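Long-range contacts in LamCAT (Aquimarina sp., PDB 6JIA), which probably hydrolyses laminarin, a beta-1,3-linked glucan, as a laminarinase of glycoside hydrolase family 16, and holds glucose units in its cleft: residues A[96-101]-A[200-205]; A[131-136]-A[167-172]. All coordinates share one frame; numbering follows the deposited sequence.

Interaction 1: residues A[96-101]-A[200-205]; sequences WPAFWM and LLNMAI. With GLC (alpha-D-glucopyranose), chain B.
Strands 96-101 and 200-205 pair antiparallel, their axes 4.4 Å apart and their N-to-C directions at 162°, with Trp96, Ala98 and Trp100 facing Ala204, Asn202 and Leu200 as hydrogen-bonded pairs. The ladder belongs to the beta-sandwich (jelly-roll) fold of family 16, on the side where the glucan cleft lies. Its bonds are close to straight at the Trp100 end, where Leu200 N reaches Trp100 O at 2.7 Å, and degrade toward Trp96, whose N gives Ala204 O a weak bond.

The two faces of the pair differ in character. Pro97, Phe99, Leu201 and Met203 look into the apolar interior: Leu201 CD2 lies 3.7 Å from Phe99 CD1, and Val228 of strand 221-232 touches both Phe99 and Leu201. On the face of Trp96, Ala98, Trp100, Asn202 and Ala204 stands a bound glucose. Trp100 turns its CG between its own N and carbonyl carbon (chi1 57°), which stands the indole up from the strand. Glucose C5 then sits 3.3 Å above one ring face, displaced toward the rim, an arrangement characteristic of a carbohydrate-binding platform. Leu200 supports the opposite face: its CB makes a CH-pi contact 3.7 Å from the centroid of the five-membered ring. Trp100 NE1 also donates to Asn202 OD1 at 2.8 Å, a somewhat bent bond (144° at the hydrogen) whose acceptor lies near the ring edge but tilted from its plane.

Trp96 adds a second indole beside the sugar; its NE1 is hydrogen-bonded to Glu121 OE2, which also hydrogen-bonds the glucose. A water links sheet and sugar, donating to Trp96 O, accepting from Asn202 ND2 and hydrogen-bonded to glucose O6.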
loop_
_atom_site.group_PDB
_atom_site.type_symbol
_atom_site.label_atom_id
_atom_site.label_comp_id
_atom_site.label_asym_id
_atom_site.label_seq_id
_atom_site.Cartn_x
_atom_site.Cartn_y
_atom_site.Cartn_z
ATOM N N TRP A 96 -9.146 5.874 -1.057
ATOM C CA TRP A 96 -8.613 4.524 -0.715
ATOM C C TRP A 96 -7.098 4.509 -0.882
ATOM O O TRP A 96 -6.560 4.022 -1.870
ATOM C CB TRP A 96 -9.359 3.481 -1.539
ATOM C CG TRP A 96 -8.942 2.070 -1.258
ATOM C CD1 TRP A 96 -8.254 1.583 -0.184
ATOM C CD2 TRP A 96 -9.235 0.953 -2.090
ATOM N NE1 TRP A 96 -8.082 0.236 -0.300
ATOM C CE2 TRP A 96 -8.668 -0.180 -1.464
ATOM C CE3 TRP A 96 -9.937 0.802 -3.284
ATOM C CZ2 TRP A 96 -8.798 -1.453 -2.012
ATOM C CZ3 TRP A 96 -10.048 -0.455 -3.822
ATOM C CH2 TRP A 96 -9.467 -1.565 -3.200
ATOM N N PRO A 97 -6.371 5.173 0.040
ATOM C CA PRO A 97 -4.904 5.143 0.038
ATOM C C PRO A 97 -4.384 3.794 0.546
ATOM O O PRO A 97 -5.089 3.147 1.374
ATOM C CB PRO A 97 -4.481 6.248 1.015
ATOM C CG PRO A 97 -5.752 6.729 1.713
ATOM C CD PRO A 97 -6.925 5.996 1.118
ATOM N N ALA A 98 -3.204 3.380 0.060
ATOM C CA ALA A 98 -2.607 2.108 0.479
ATOM C C ALA A 98 -1.090 2.196 0.452
ATOM O O ALA A 98 -0.498 2.877 -0.410
ATOM C CB ALA A 98 -3.140 0.988 -0.382
ATOM N N PHE A 99 -0.511 1.491 1.410
ATOM C CA PHE A 99 0.927 1.211 1.535
ATOM C C PHE A 99 1.033 -0.302 1.712
ATOM O O PHE A 99 0.535 -0.824 2.716
ATOM C CB PHE A 99 1.508 2.019 2.698
ATOM C CG PHE A 99 2.910 1.632 3.100
ATOM C CD1 PHE A 99 3.893 1.439 2.154
ATOM C CD2 PHE A 99 3.266 1.524 4.431
ATOM C CE1 PHE A 99 5.216 1.170 2.519
ATOM C CE2 PHE A 99 4.581 1.219 4.799
ATOM C CZ PHE A 99 5.547 1.031 3.847
ATOM N N TRP A 100 1.578 -0.987 0.716
ATOM C CA TRP A 100 1.462 -2.456 0.605
ATOM C C TRP A 100 2.616 -3.067 -0.177
ATOM O O TRP A 100 3.545 -2.357 -0.640
ATOM C CB TRP A 100 0.109 -2.827 0.013
ATOM C CG TRP A 100 -0.245 -2.252 -1.323
ATOM C CD1 TRP A 100 -0.387 -0.933 -1.681
ATOM C CD2 TRP A 100 -0.676 -3.014 -2.458
ATOM N NE1 TRP A 100 -0.830 -0.831 -2.967
ATOM C CE2 TRP A 100 -1.058 -2.089 -3.457
ATOM C CE3 TRP A 100 -0.867 -4.373 -2.688
ATOM C CZ2 TRP A 100 -1.568 -2.507 -4.693
ATOM C CZ3 TRP A 100 -1.337 -4.783 -3.921
ATOM C CH2 TRP A 100 -1.687 -3.860 -4.902
ATOM N N MET A 101 2.558 -4.370 -0.261
ATOM C CA MET A 101 3.619 -5.193 -0.867
ATOM C C MET A 101 2.966 -6.316 -1.673
ATOM O O MET A 101 1.910 -6.758 -1.273
ATOM C CB MET A 101 4.493 -5.759 0.251
ATOM C CG MET A 101 5.126 -4.698 1.148
ATOM S SD MET A 101 6.384 -5.516 2.246
ATOM C CE MET A 101 7.748 -5.566 1.099
ATOM N N LEU A 200 4.506 -1.066 -2.775
ATOM C CA LEU A 200 3.669 -0.115 -3.538
ATOM C C LEU A 200 3.168 1.008 -2.629
ATOM O O LEU A 200 2.900 0.803 -1.432
ATOM C CB LEU A 200 2.468 -0.851 -4.139
ATOM C CG LEU A 200 2.827 -2.025 -5.033
ATOM C CD1 LEU A 200 2.864 -3.309 -4.221
ATOM C CD2 LEU A 200 1.838 -2.154 -6.186
ATOM N N LEU A 201 2.926 2.162 -3.243
ATOM C CA LEU A 201 2.161 3.251 -2.627
ATOM C C LEU A 201 1.112 3.705 -3.630
ATOM O O LEU A 201 1.459 3.900 -4.798
ATOM C CB LEU A 201 3.088 4.421 -2.330
ATOM C CG LEU A 201 3.960 4.316 -1.096
ATOM C CD1 LEU A 201 5.034 5.405 -1.156
ATOM C CD2 LEU A 201 3.114 4.437 0.163
ATOM N N ASN A 202 -0.114 3.927 -3.190
ATOM C CA ASN A 202 -1.100 4.521 -4.116
ATOM C C ASN A 202 -2.195 5.210 -3.343
ATOM O O ASN A 202 -2.281 5.025 -2.122
ATOM C CB ASN A 202 -1.678 3.459 -5.052
ATOM C CG ASN A 202 -2.568 2.487 -4.310
ATOM O OD1 ASN A 202 -2.084 1.543 -3.656
ATOM N ND2 ASN A 202 -3.870 2.727 -4.376
ATOM N N MET A 203 -3.010 5.963 -4.078
ATOM C CA MET A 203 -4.351 6.424 -3.606
ATOM C C MET A 203 -5.370 6.157 -4.713
ATOM O O MET A 203 -5.287 6.815 -5.732
ATOM C CB MET A 203 -4.370 7.911 -3.268
ATOM C CG MET A 203 -5.698 8.355 -2.716
ATOM S SD MET A 203 -5.467 9.745 -1.537
ATOM C CE MET A 203 -4.521 10.929 -2.482
ATOM N N ALA A 204 -6.218 5.154 -4.533
ATOM C CA ALA A 204 -7.331 4.832 -5.435
ATOM C C ALA A 204 -8.506 5.750 -5.082
ATOM O O ALA A 204 -8.585 6.277 -3.932
ATOM C CB ALA A 204 -7.682 3.385 -5.349
ATOM N N ILE A 205 -9.379 5.947 -6.056
ATOM C CA ILE A 205 -10.660 6.683 -5.898
ATOM C C ILE A 205 -11.794 5.728 -6.273
ATOM O O ILE A 205 -11.820 5.250 -7.446
ATOM C CB ILE A 205 -10.691 7.957 -6.734
ATOM C CG1 ILE A 205 -9.523 8.865 -6.366
ATOM C CG2 ILE A 205 -12.040 8.662 -6.561
ATOM C CD1 ILE A 205 -9.509 9.294 -4.897
HETATM C C1 GLC B . -5.011 -5.326 -1.418
HETATM C C2 GLC B . -5.958 -5.650 -2.562
HETATM C C3 GLC B . -5.544 -5.011 -3.846
HETATM C C4 GLC B . -5.428 -3.530 -3.661
HETATM C C5 GLC B . -4.334 -3.262 -2.561
HETATM C C6 GLC B . -4.182 -1.766 -2.213
HETATM O O1 GLC B . -3.764 -6.016 -1.540
HETATM O O2 GLC B . -6.131 -7.030 -2.590
HETATM O O3 GLC B . -6.531 -5.312 -4.846
HETATM O O4 GLC B . -5.160 -2.878 -4.888
HETATM O O5 GLC B . -4.865 -3.897 -1.353
HETATM O O6 GLC B . -5.422 -1.171 -1.804
HETATM O O HOH W 1 -5.916 1.292 -2.762
#

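Interaction 2: residues A[131-136]-A[167-172]. With GLC (alpha-D-glucopyranose), chain B.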
loop_
_atom_site.group_PDB
_atom_site.type_symbol
_atom_site.label_atom_id
_atom_site.label_comp_id
_atom_site.label_asym_id
_atom_site.label_seq_id
_atom_site.Cartn_x
_atom_site.Cartn_y
_atom_site.Cartn_z
ATOM N N GLY A 131 -4.667 -3.507 8.432
ATOM C CA GLY A 131 -3.512 -4.314 8.039
ATOM C C GLY A 131 -3.971 -5.693 7.662
ATOM O O GLY A 131 -4.723 -6.294 8.442
ATOM N N THR A 132 -3.567 -6.179 6.488
ATOM C CA THR A 132 -4.135 -7.406 5.881
ATOM C C THR A 132 -3.070 -8.209 5.124
ATOM O O THR A 132 -2.234 -7.607 4.457
ATOM C CB THR A 132 -5.244 -7.024 4.906
ATOM O OG1 THR A 132 -6.115 -6.102 5.543
ATOM C CG2 THR A 132 -6.047 -8.217 4.447
ATOM N N ILE A 133 -3.187 -9.544 5.143
ATOM C CA ILE A 133 -2.519 -10.404 4.132
ATOM C C ILE A 133 -3.578 -11.026 3.242
ATOM O O ILE A 133 -4.697 -11.352 3.731
ATOM C CB ILE A 133 -1.645 -11.492 4.768
ATOM C CG1 ILE A 133 -2.297 -12.105 6.010
ATOM C CG2 ILE A 133 -0.262 -10.945 5.030
ATOM C CD1 ILE A 133 -1.619 -13.426 6.455
ATOM N N HIS A 134 -3.207 -11.186 1.988
ATOM C CA HIS A 134 -4.017 -11.848 0.945
ATOM C C HIS A 134 -3.168 -12.932 0.316
ATOM O O HIS A 134 -2.033 -12.644 0.010
ATOM C CB HIS A 134 -4.414 -10.869 -0.158
ATOM C CG HIS A 134 -5.219 -9.705 0.299
ATOM N ND1 HIS A 134 -6.575 -9.663 0.134
ATOM C CD2 HIS A 134 -4.850 -8.502 0.819
ATOM C CE1 HIS A 134 -7.035 -8.491 0.541
ATOM N NE2 HIS A 134 -5.993 -7.761 0.980
ATOM N N TRP A 135 -3.752 -14.090 0.047
ATOM C CA TRP A 135 -3.000 -15.228 -0.517
ATOM C C TRP A 135 -3.967 -16.300 -1.011
ATOM O O TRP A 135 -5.207 -16.083 -0.921
ATOM C CB TRP A 135 -1.965 -15.728 0.501
ATOM C CG TRP A 135 -2.486 -16.561 1.637
ATOM C CD1 TRP A 135 -2.391 -17.923 1.738
ATOM C CD2 TRP A 135 -3.199 -16.118 2.799
ATOM N NE1 TRP A 135 -2.988 -18.356 2.887
ATOM C CE2 TRP A 135 -3.501 -17.274 3.557
ATOM C CE3 TRP A 135 -3.603 -14.862 3.284
ATOM C CZ2 TRP A 135 -4.182 -17.216 4.764
ATOM C CZ3 TRP A 135 -4.289 -14.808 4.474
ATOM C CH2 TRP A 135 -4.560 -15.964 5.212
ATOM N N GLN A 136 -3.390 -17.409 -1.486
ATOM C CA GLN A 136 -4.092 -18.614 -1.980
ATOM C C GLN A 136 -3.742 -19.727 -0.993
ATOM O O GLN A 136 -2.542 -20.038 -0.910
ATOM C CB GLN A 136 -3.613 -18.876 -3.410
ATOM C CG GLN A 136 -4.710 -19.047 -4.420
ATOM C CD GLN A 136 -4.153 -19.181 -5.821
ATOM O OE1 GLN A 136 -3.172 -19.886 -6.064
ATOM N NE2 GLN A 136 -4.789 -18.498 -6.757
ATOM N N SER A 167 8.543 -16.674 10.914
ATOM C CA SER A 167 7.490 -17.114 11.858
ATOM C C SER A 167 6.193 -16.335 11.651
ATOM O O SER A 167 5.140 -16.954 11.751
ATOM C CB SER A 167 7.912 -16.953 13.297
ATOM O OG SER A 167 8.788 -17.991 13.651
ATOM N N VAL A 168 6.280 -15.020 11.484
ATOM C CA VAL A 168 5.129 -14.117 11.776
ATOM C C VAL A 168 5.283 -12.843 10.982
ATOM O O VAL A 168 6.433 -12.436 10.714
ATOM C CB VAL A 168 5.009 -13.851 13.294
ATOM C CG1 VAL A 168 6.097 -12.957 13.844
ATOM C CG2 VAL A 168 3.652 -13.331 13.675
ATOM N N ILE A 169 4.142 -12.233 10.666
ATOM C CA ILE A 169 4.062 -10.792 10.316
ATOM C C ILE A 169 3.294 -10.082 11.439
ATOM O O ILE A 169 2.193 -10.547 11.790
ATOM C CB ILE A 169 3.390 -10.605 8.954
ATOM C CG1 ILE A 169 4.085 -11.420 7.855
ATOM C CG2 ILE A 169 3.333 -9.113 8.625
ATOM C CD1 ILE A 169 3.253 -11.657 6.626
ATOM N N LYS A 170 3.850 -8.994 11.966
ATOM C CA LYS A 170 3.206 -8.110 12.960
ATOM C C LYS A 170 2.979 -6.732 12.349
ATOM O O LYS A 170 3.895 -6.242 11.659
ATOM C CB LYS A 170 4.099 -7.984 14.180
ATOM C CG LYS A 170 4.306 -9.307 14.908
ATOM C CD LYS A 170 5.255 -9.170 16.012
ATOM C CE LYS A 170 5.542 -10.459 16.718
ATOM N NZ LYS A 170 6.111 -10.144 18.052
ATOM N N TRP A 171 1.815 -6.142 12.608
ATOM C CA TRP A 171 1.488 -4.769 12.154
ATOM C C TRP A 171 1.461 -3.791 13.322
ATOM O O TRP A 171 0.917 -4.124 14.415
ATOM C CB TRP A 171 0.136 -4.743 11.477
ATOM C CG TRP A 171 0.064 -5.386 10.132
ATOM C CD1 TRP A 171 -0.082 -4.718 8.958
ATOM C CD2 TRP A 171 -0.079 -6.782 9.838
ATOM N NE1 TRP A 171 -0.250 -5.609 7.933
ATOM C CE2 TRP A 171 -0.215 -6.886 8.439
ATOM C CE3 TRP A 171 -0.051 -7.965 10.597
ATOM C CZ2 TRP A 171 -0.349 -8.107 7.793
ATOM C CZ3 TRP A 171 -0.158 -9.177 9.945
ATOM C CH2 TRP A 171 -0.345 -9.246 8.565
ATOM N N PHE A 172 1.957 -2.590 13.083
ATOM C CA PHE A 172 2.022 -1.524 14.103
ATOM C C PHE A 172 1.607 -0.200 13.464
ATOM O O PHE A 172 1.911 0.037 12.263
ATOM C CB PHE A 172 3.419 -1.381 14.687
ATOM C CG PHE A 172 4.095 -2.638 15.161
ATOM C CD1 PHE A 172 4.714 -3.486 14.271
ATOM C CD2 PHE A 172 4.164 -2.935 16.515
ATOM C CE1 PHE A 172 5.402 -4.608 14.717
ATOM C CE2 PHE A 172 4.867 -4.043 16.953
ATOM C CZ PHE A 172 5.490 -4.867 16.057
HETATM C C1 GLC B . -5.011 -5.326 -1.418
HETATM C C2 GLC B . -5.958 -5.650 -2.562
HETATM C C3 GLC B . -5.544 -5.011 -3.846
HETATM C C4 GLC B . -5.428 -3.530 -3.661
HETATM C C5 GLC B . -4.334 -3.262 -2.561
HETATM C C6 GLC B . -4.182 -1.766 -2.213
HETATM O O1 GLC B . -3.764 -6.016 -1.540
HETATM O O2 GLC B . -6.131 -7.030 -2.590
HETATM O O3 GLC B . -6.531 -5.312 -4.846
HETATM O O4 GLC B . -5.160 -2.878 -4.888
HETATM O O5 GLC B . -4.865 -3.897 -1.353
HETATM O O6 GLC B . -5.422 -1.171 -1.804
#
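Trp171 lays one face of its indole against the backbone of strand 131-136: Gly131 C is 3.7 Å above the ring plane, toward the rim, and Trp171 NE1 comes within 3.5 Å of Gly131 CA, so the ring packs directly on that alpha carbon. Ile133 meets the same indole in its plane, CG2 standing 3.9 Å from Trp171 CH2, the two side chains crossing at about a right angle. The Ile133 CG2 methyl also touches Ile169 CD1 at 3.9 Å, so one branch of Ile133 bridges both partners. Ile169 in turn lays its CG2 over the other face of Trp171, 3.6 Å above the plane, leaving the ring between a backbone and a methyl.

The strands are too far apart to pair, their axes 8.3 Å from each other; the gap is filled by side chains of 168-172 that reach the backbone of Gly131 and Thr132 and the side chain of Ile133. The rotation of the indole is fixed by a hydrogen bond from Trp171 NE1 to Asp118 O. Asp118 also pairs through its backbone with Thr132, and its OD1 is hydrogen-bonded to the glucose. On the far side of strand 131-136, glucose O2 lies over one face of the His134 ring, 3.5 Å from its plane and above its centre; Tyr142 OH holds His134 ND1. The arrangement is that of interlayer packing in a beta-sandwich, here behind the cleft that holds the sugar.

In the fold
After the strands from 5-10 to 81-88 comes strand 95-103, which pairs with strand 197-205 to close interaction 1, 98 residues lying between segments 96-101 and 200-205. Inside that loop, strand 128-136 is followed by strands 142-150 and 158-164 before strand 168-173 closes interaction 2, so the second contact is nested in the first and the two do not cross. Strand 116-118 pairs with both 95-103 and 128-136, joining the contacts laterally. Their centres are 16 Å apart, and their nearest atoms about 7 Å. Interaction 1 joins neighbouring strands edge to edge, whereas interaction 2 joins strands not paired with each other, packing across the layers; both reach the same glucose.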